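Side-chain contacts in UDP-glucose 4-epimerase (Campylobacter jejuni subsp. jejuni serotype O:2, PDB 7K3P), which probably interconverts UDP-glucose and UDP-galactose, and their N-acetylated counterparts, by 4-epimerisation with a bound NAD cofactor: residues Val116-Leu121 and Phe133-Thr138; Thr124-Gly129 and Pro181-Cys186. The protein carries 2 engineered substitutions. All coordinates share one frame; numbering follows the deposited sequence.

Interaction 1 (Val116-Leu121 and Phe133-Thr138); sequences VNTTNL and FIFSST. With NAD (nicotinamide-adenine-dinucleotide), chain C.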
# COMPACT_ATOMS: atom_id res chain seq x y z
N VAL A 116 -1.11 4.92 -5.96
CA VAL A 116 -0.20 4.84 -7.09
C VAL A 116 0.34 6.22 -7.48
O VAL A 116 1.55 6.39 -7.62
CB VAL A 116 -0.85 4.14 -8.31
CG1 VAL A 116 -0.05 4.40 -9.58
CG2 VAL A 116 -0.95 2.64 -8.05
N ASN A 117 -0.55 7.19 -7.67
CA ASN A 117 -0.11 8.52 -8.07
C ASN A 117 0.78 9.13 -7.00
O ASN A 117 1.76 9.82 -7.30
CB ASN A 117 -1.31 9.44 -8.33
CG ASN A 117 -1.97 9.15 -9.66
OD1 ASN A 117 -1.41 8.42 -10.46
ND2 ASN A 117 -3.16 9.70 -9.90
N THR A 118 0.44 8.86 -5.75
CA THR A 118 1.23 9.41 -4.64
C THR A 118 2.60 8.77 -4.61
O THR A 118 3.60 9.43 -4.32
CB THR A 118 0.49 9.26 -3.28
OG1 THR A 118 -0.70 10.05 -3.33
CG2 THR A 118 1.38 9.77 -2.14
N THR A 119 2.67 7.48 -4.92
CA THR A 119 3.96 6.80 -4.91
C THR A 119 4.91 7.39 -5.97
O THR A 119 6.09 7.66 -5.69
CB THR A 119 3.81 5.27 -5.13
OG1 THR A 119 2.96 4.75 -4.10
CG2 THR A 119 5.15 4.58 -5.08
N ASN A 120 4.42 7.58 -7.18
CA ASN A 120 5.27 8.20 -8.19
C ASN A 120 5.70 9.60 -7.75
O ASN A 120 6.84 10.01 -7.96
CB ASN A 120 4.56 8.29 -9.53
CG ASN A 120 5.38 9.08 -10.53
OD1 ASN A 120 6.44 8.61 -10.96
ND2 ASN A 120 4.94 10.29 -10.86
N LEU A 121 4.77 10.34 -7.16
CA LEU A 121 5.04 11.70 -6.68
C LEU A 121 6.18 11.69 -5.68
O LEU A 121 7.09 12.52 -5.75
CB LEU A 121 3.77 12.29 -6.06
CG LEU A 121 3.64 13.79 -5.87
CD1 LEU A 121 3.97 14.55 -7.15
CD2 LEU A 121 2.21 14.11 -5.43
N PHE A 133 7.55 17.33 2.35
CA PHE A 133 6.33 16.78 1.77
C PHE A 133 5.19 16.84 2.79
O PHE A 133 5.24 16.15 3.80
CB PHE A 133 6.60 15.32 1.36
CG PHE A 133 5.56 14.73 0.43
CD1 PHE A 133 4.25 14.55 0.84
CD2 PHE A 133 5.92 14.35 -0.86
CE1 PHE A 133 3.29 13.99 -0.03
CE2 PHE A 133 4.98 13.80 -1.73
CZ PHE A 133 3.67 13.62 -1.32
N ILE A 134 4.18 17.68 2.55
CA ILE A 134 3.04 17.71 3.45
C ILE A 134 1.91 16.88 2.82
O ILE A 134 1.46 17.17 1.70
CB ILE A 134 2.62 19.16 3.84
CG1 ILE A 134 3.73 19.84 4.67
CG2 ILE A 134 1.33 19.15 4.66
CD1 ILE A 134 4.68 20.63 3.86
N PHE A 135 1.50 15.82 3.52
CA PHE A 135 0.51 14.88 2.97
C PHE A 135 -0.83 14.97 3.71
O PHE A 135 -0.88 14.78 4.93
CB PHE A 135 1.06 13.46 3.04
CG PHE A 135 0.12 12.40 2.50
CD1 PHE A 135 -0.50 12.58 1.26
CD2 PHE A 135 -0.10 11.22 3.20
CE1 PHE A 135 -1.37 11.59 0.75
CE2 PHE A 135 -0.95 10.23 2.70
CZ PHE A 135 -1.58 10.41 1.47
N SER A 136 -1.89 15.27 2.97
CA SER A 136 -3.24 15.21 3.51
C SER A 136 -3.66 13.75 3.60
O SER A 136 -4.09 13.15 2.60
CB SER A 136 -4.22 15.94 2.59
OG SER A 136 -3.80 17.26 2.36
N SER A 137 -3.54 13.17 4.80
CA SER A 137 -4.05 11.82 5.03
C SER A 137 -5.46 11.97 5.60
O SER A 137 -6.15 12.92 5.26
CB SER A 137 -3.14 11.07 5.99
OG SER A 137 -3.55 9.73 6.13
N THR A 138 -5.88 11.07 6.48
CA THR A 138 -7.27 11.07 6.93
C THR A 138 -7.44 10.29 8.23
O THR A 138 -6.67 9.38 8.50
CB THR A 138 -8.22 10.43 5.88
OG1 THR A 138 -9.53 10.24 6.45
CG2 THR A 138 -7.69 9.06 5.43
PA NAD C . -11.24 17.81 -3.53
O1A NAD C . -11.84 16.80 -4.48
O2A NAD C . -12.03 19.08 -3.53
O5B NAD C . -9.77 18.18 -3.97
C5B NAD C . -9.05 17.25 -4.73
C4B NAD C . -8.37 17.95 -5.84
O4B NAD C . -7.37 17.15 -6.41
C3B NAD C . -9.37 18.33 -6.96
O3B NAD C . -9.39 19.75 -7.39
C2B NAD C . -9.08 17.28 -8.06
O2B NAD C . -9.35 17.73 -9.32
C1B NAD C . -7.63 17.06 -7.81
N9A NAD C . -7.15 15.78 -8.36
C8A NAD C . -7.65 14.55 -8.11
N7A NAD C . -6.98 13.62 -8.80
C5A NAD C . -6.02 14.21 -9.52
C6A NAD C . -5.05 13.76 -10.42
N6A NAD C . -4.93 12.35 -10.70
N1A NAD C . -4.20 14.64 -11.00
C2A NAD C . -4.28 15.96 -10.75
N3A NAD C . -5.23 16.45 -9.89
C4A NAD C . -6.11 15.61 -9.27
O3 NAD C . -11.19 17.15 -2.09
PN NAD C . -10.88 17.95 -0.76
O1N NAD C . -10.35 19.33 -1.09
O2N NAD C . -12.16 18.05 0.01
O5D NAD C . -9.81 17.13 0.06
C5D NAD C . -8.46 17.22 -0.33
C4D NAD C . -7.59 16.25 0.44
O4D NAD C . -7.86 16.30 1.82
C3D NAD C . -7.67 14.80 -0.05
O3D NAD C . -6.43 14.23 -0.01
C2D NAD C . -8.50 14.10 0.94
O2D NAD C . -8.26 12.75 1.03
C1D NAD C . -8.17 14.91 2.23
N1N NAD C . -9.25 14.85 3.32
C2N NAD C . -10.43 15.50 3.03
C3N NAD C . -11.46 15.50 3.98
C7N NAD C . -12.75 16.21 3.68
O7N NAD C . -12.95 16.77 2.61
N7N NAD C . -13.78 16.21 4.67
C4N NAD C . -11.27 14.85 5.18
C5N NAD C . -10.09 14.21 5.46
C6N NAD C . -9.05 14.20 4.52

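Interaction 2 (Thr124-Gly129 and Pro181-Cys186); sequences TCLQTG and PEFKHC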
# COMPACT_ATOMS: atom_id res chain seq x y z
N THR A 124 9.50 10.97 -7.32
CA THR A 124 9.89 12.18 -8.05
C THR A 124 10.44 13.26 -7.10
O THR A 124 11.42 13.95 -7.43
CB THR A 124 8.70 12.72 -8.86
OG1 THR A 124 8.35 11.77 -9.88
CG2 THR A 124 9.05 14.04 -9.53
N CYS A 125 9.81 13.42 -5.93
CA CYS A 125 10.33 14.35 -4.92
C CYS A 125 11.76 13.98 -4.58
O CYS A 125 12.65 14.83 -4.56
CB CYS A 125 9.45 14.36 -3.65
SG CYS A 125 7.90 15.21 -3.90
N LEU A 126 11.98 12.70 -4.34
CA LEU A 126 13.30 12.21 -3.95
C LEU A 126 14.35 12.45 -5.05
O LEU A 126 15.50 12.76 -4.75
CB LEU A 126 13.24 10.72 -3.62
CG LEU A 126 12.59 10.28 -2.29
CD1 LEU A 126 12.45 8.75 -2.23
CD2 LEU A 126 13.43 10.78 -1.10
N GLN A 127 13.94 12.29 -6.31
CA GLN A 127 14.87 12.39 -7.43
C GLN A 127 15.24 13.83 -7.74
O GLN A 127 16.29 14.08 -8.32
CB GLN A 127 14.29 11.69 -8.68
CG GLN A 127 14.39 10.16 -8.59
CD GLN A 127 13.68 9.44 -9.74
OE1 GLN A 127 12.92 10.04 -10.50
NE2 GLN A 127 13.93 8.14 -9.85
N THR A 128 14.38 14.76 -7.38
CA THR A 128 14.52 16.16 -7.76
C THR A 128 14.73 17.11 -6.57
O THR A 128 14.58 18.33 -6.71
CB THR A 128 13.31 16.63 -8.57
OG1 THR A 128 12.13 16.54 -7.75
CG2 THR A 128 13.14 15.75 -9.81
N GLY A 129 15.05 16.55 -5.40
CA GLY A 129 15.37 17.36 -4.23
C GLY A 129 14.21 18.09 -3.55
O GLY A 129 14.42 19.14 -2.89
N PRO A 181 17.25 10.43 4.97
CA PRO A 181 17.17 11.30 6.15
C PRO A 181 16.90 12.75 5.79
O PRO A 181 16.24 13.47 6.54
CB PRO A 181 18.56 11.16 6.77
CG PRO A 181 18.95 9.76 6.44
CD PRO A 181 18.37 9.48 5.06
N GLU A 182 17.40 13.18 4.63
CA GLU A 182 17.18 14.53 4.15
C GLU A 182 15.73 14.80 3.75
O GLU A 182 15.27 15.95 3.73
CB GLU A 182 18.13 14.83 2.97
CG GLU A 182 17.85 14.03 1.67
CD GLU A 182 18.46 12.62 1.66
OE1 GLU A 182 18.62 12.02 2.74
OE2 GLU A 182 18.77 12.11 0.56
N PHE A 183 15.00 13.73 3.41
CA PHE A 183 13.62 13.88 2.95
C PHE A 183 12.66 13.93 4.14
O PHE A 183 12.53 12.94 4.87
CB PHE A 183 13.24 12.72 1.99
CG PHE A 183 11.79 12.74 1.56
CD1 PHE A 183 11.37 13.60 0.56
CD2 PHE A 183 10.87 11.88 2.16
CE1 PHE A 183 10.03 13.62 0.15
CE2 PHE A 183 9.53 11.89 1.77
CZ PHE A 183 9.10 12.76 0.76
N LYS A 184 11.97 15.06 4.30
CA LYS A 184 11.06 15.27 5.42
C LYS A 184 9.59 15.26 5.01
O LYS A 184 9.19 15.93 4.04
CB LYS A 184 11.33 16.61 6.13
CG LYS A 184 12.64 16.71 6.93
CD LYS A 184 12.62 18.05 7.66
CE LYS A 184 13.87 18.33 8.49
NZ LYS A 184 13.76 19.73 9.02
N HIS A 185 8.77 14.54 5.76
CA HIS A 185 7.35 14.48 5.48
C HIS A 185 6.57 14.87 6.73
O HIS A 185 6.99 14.57 7.84
CB HIS A 185 6.93 13.07 5.04
CG HIS A 185 7.02 12.04 6.12
ND1 HIS A 185 8.14 11.26 6.31
CD2 HIS A 185 6.12 11.64 7.06
CE1 HIS A 185 7.93 10.42 7.32
NE2 HIS A 185 6.72 10.63 7.79
N CYS A 186 5.45 15.55 6.54
CA CYS A 186 4.53 15.76 7.62
C CYS A 186 3.15 15.30 7.18
O CYS A 186 2.60 15.82 6.21
CB CYS A 186 4.48 17.23 8.01
SG CYS A 186 3.59 17.52 9.56

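Interaction 1 (Val116-Leu121 and Phe133-Thr138)
T118 and L121, one turn apart on helix 107-127, each direct an apolar group at a phenylalanine of strand 132-136. The methyl CG2 of T118 comes obliquely at the F135 ring and stops 4.4 Å from CE1. L121 does likewise at F133, where its branch carbon CG lies 4.4 Å from CE2. Both rings extend toward the helix because CG is anti to the backbone N (chi1 -165° in F133 and -180° in F135). In T118 the same position belongs to CG2, which leaves OG1 beside the backbone N (chi1 -64°) to bond N114 O and H93 NE2. Over one face of the F135 ring, toward its rim, sits S137 N, and K166, S169 and L173 of helix 161-179 also pack on this side chain. Further along, N117 ND2 approaches NAD N6A to 3.3 Å, while S137 O lies 3.3 Å from C6N of the nicotinamide ring. Helix 107-127 lies on the connection between the neighbouring parallel strands 90-93 and 132-136, consistent with a Rossmann beta-alpha-beta crossover. With no hydrogen bond between the segments, the helix rests on the sheet through grazing apolar contact, while N117 and the backbone of S136-S137 come near the cofactor.

Interaction 2 (Thr124-Gly129 and Pro181-Cys186)
F183 receives two residues from the last turn of helix 107-127, and everything that passes between 124-129 and 181-186 is apolar. L126 makes the broader touch. Its CB leaves the helix across the direction to F183, but the end of the chain swings closer, and the CD2 methyl settles 3.7 Å from both CB and CG of F183, at the root of the ring. The two side chains cross at about a right angle. C125 works further out: its CB lies 3.9 Å from F183 CE1. The ring reaches both because its CG is anti to the backbone N (chi1 175°), which carries it from the loop toward the helix.

No hydrogen bond crosses between the two segments. Within 124-129, T128 OG1 donates to T124 O over 2.7 Å, meeting the carbonyl at a C=O...donor angle of 140° and tilted 32° from its plane. The amides of Q127 and T128 reach the same oxygen weakly. T128 is the first residue to leave helical angles, and G129 follows with positive phi.

Around the contact, F83 of helix 76-86 packs on C125, and L173 and A176 of helix 161-179 pack on F183. L126 also meets A176, along with L108 of the second subunit. On the side of 181-186, S177 OG bonds F183 O and H185 ND1. The pair thus joins the end of helix 107-127 to the entry of strand 184-189, between helices 76-86 and 161-179 and close to the subunit interface.

How the interactions relate
Both contacts use helix 107-127, interaction 1 against the central parallel sheet and interaction 2 against the loop that enters it. Interaction 1 takes the middle of the helix and strand 132-136; interaction 2 takes its end and the approach to the neighbouring strand 184-189. F133 joins them: its backbone bonds K184 O (2.7 Å from F133 N) and C186 N, while its side chain packs on F183 and C125, with CB 3.6 Å from F183 CZ. Interaction 1 is the deeper, its centre about 13 Å from that of the chain against about 22 Å, and its segments also line the NAD site. Interaction 2, with L126 partly exposed, has closer apolar approaches but no part in that pocket.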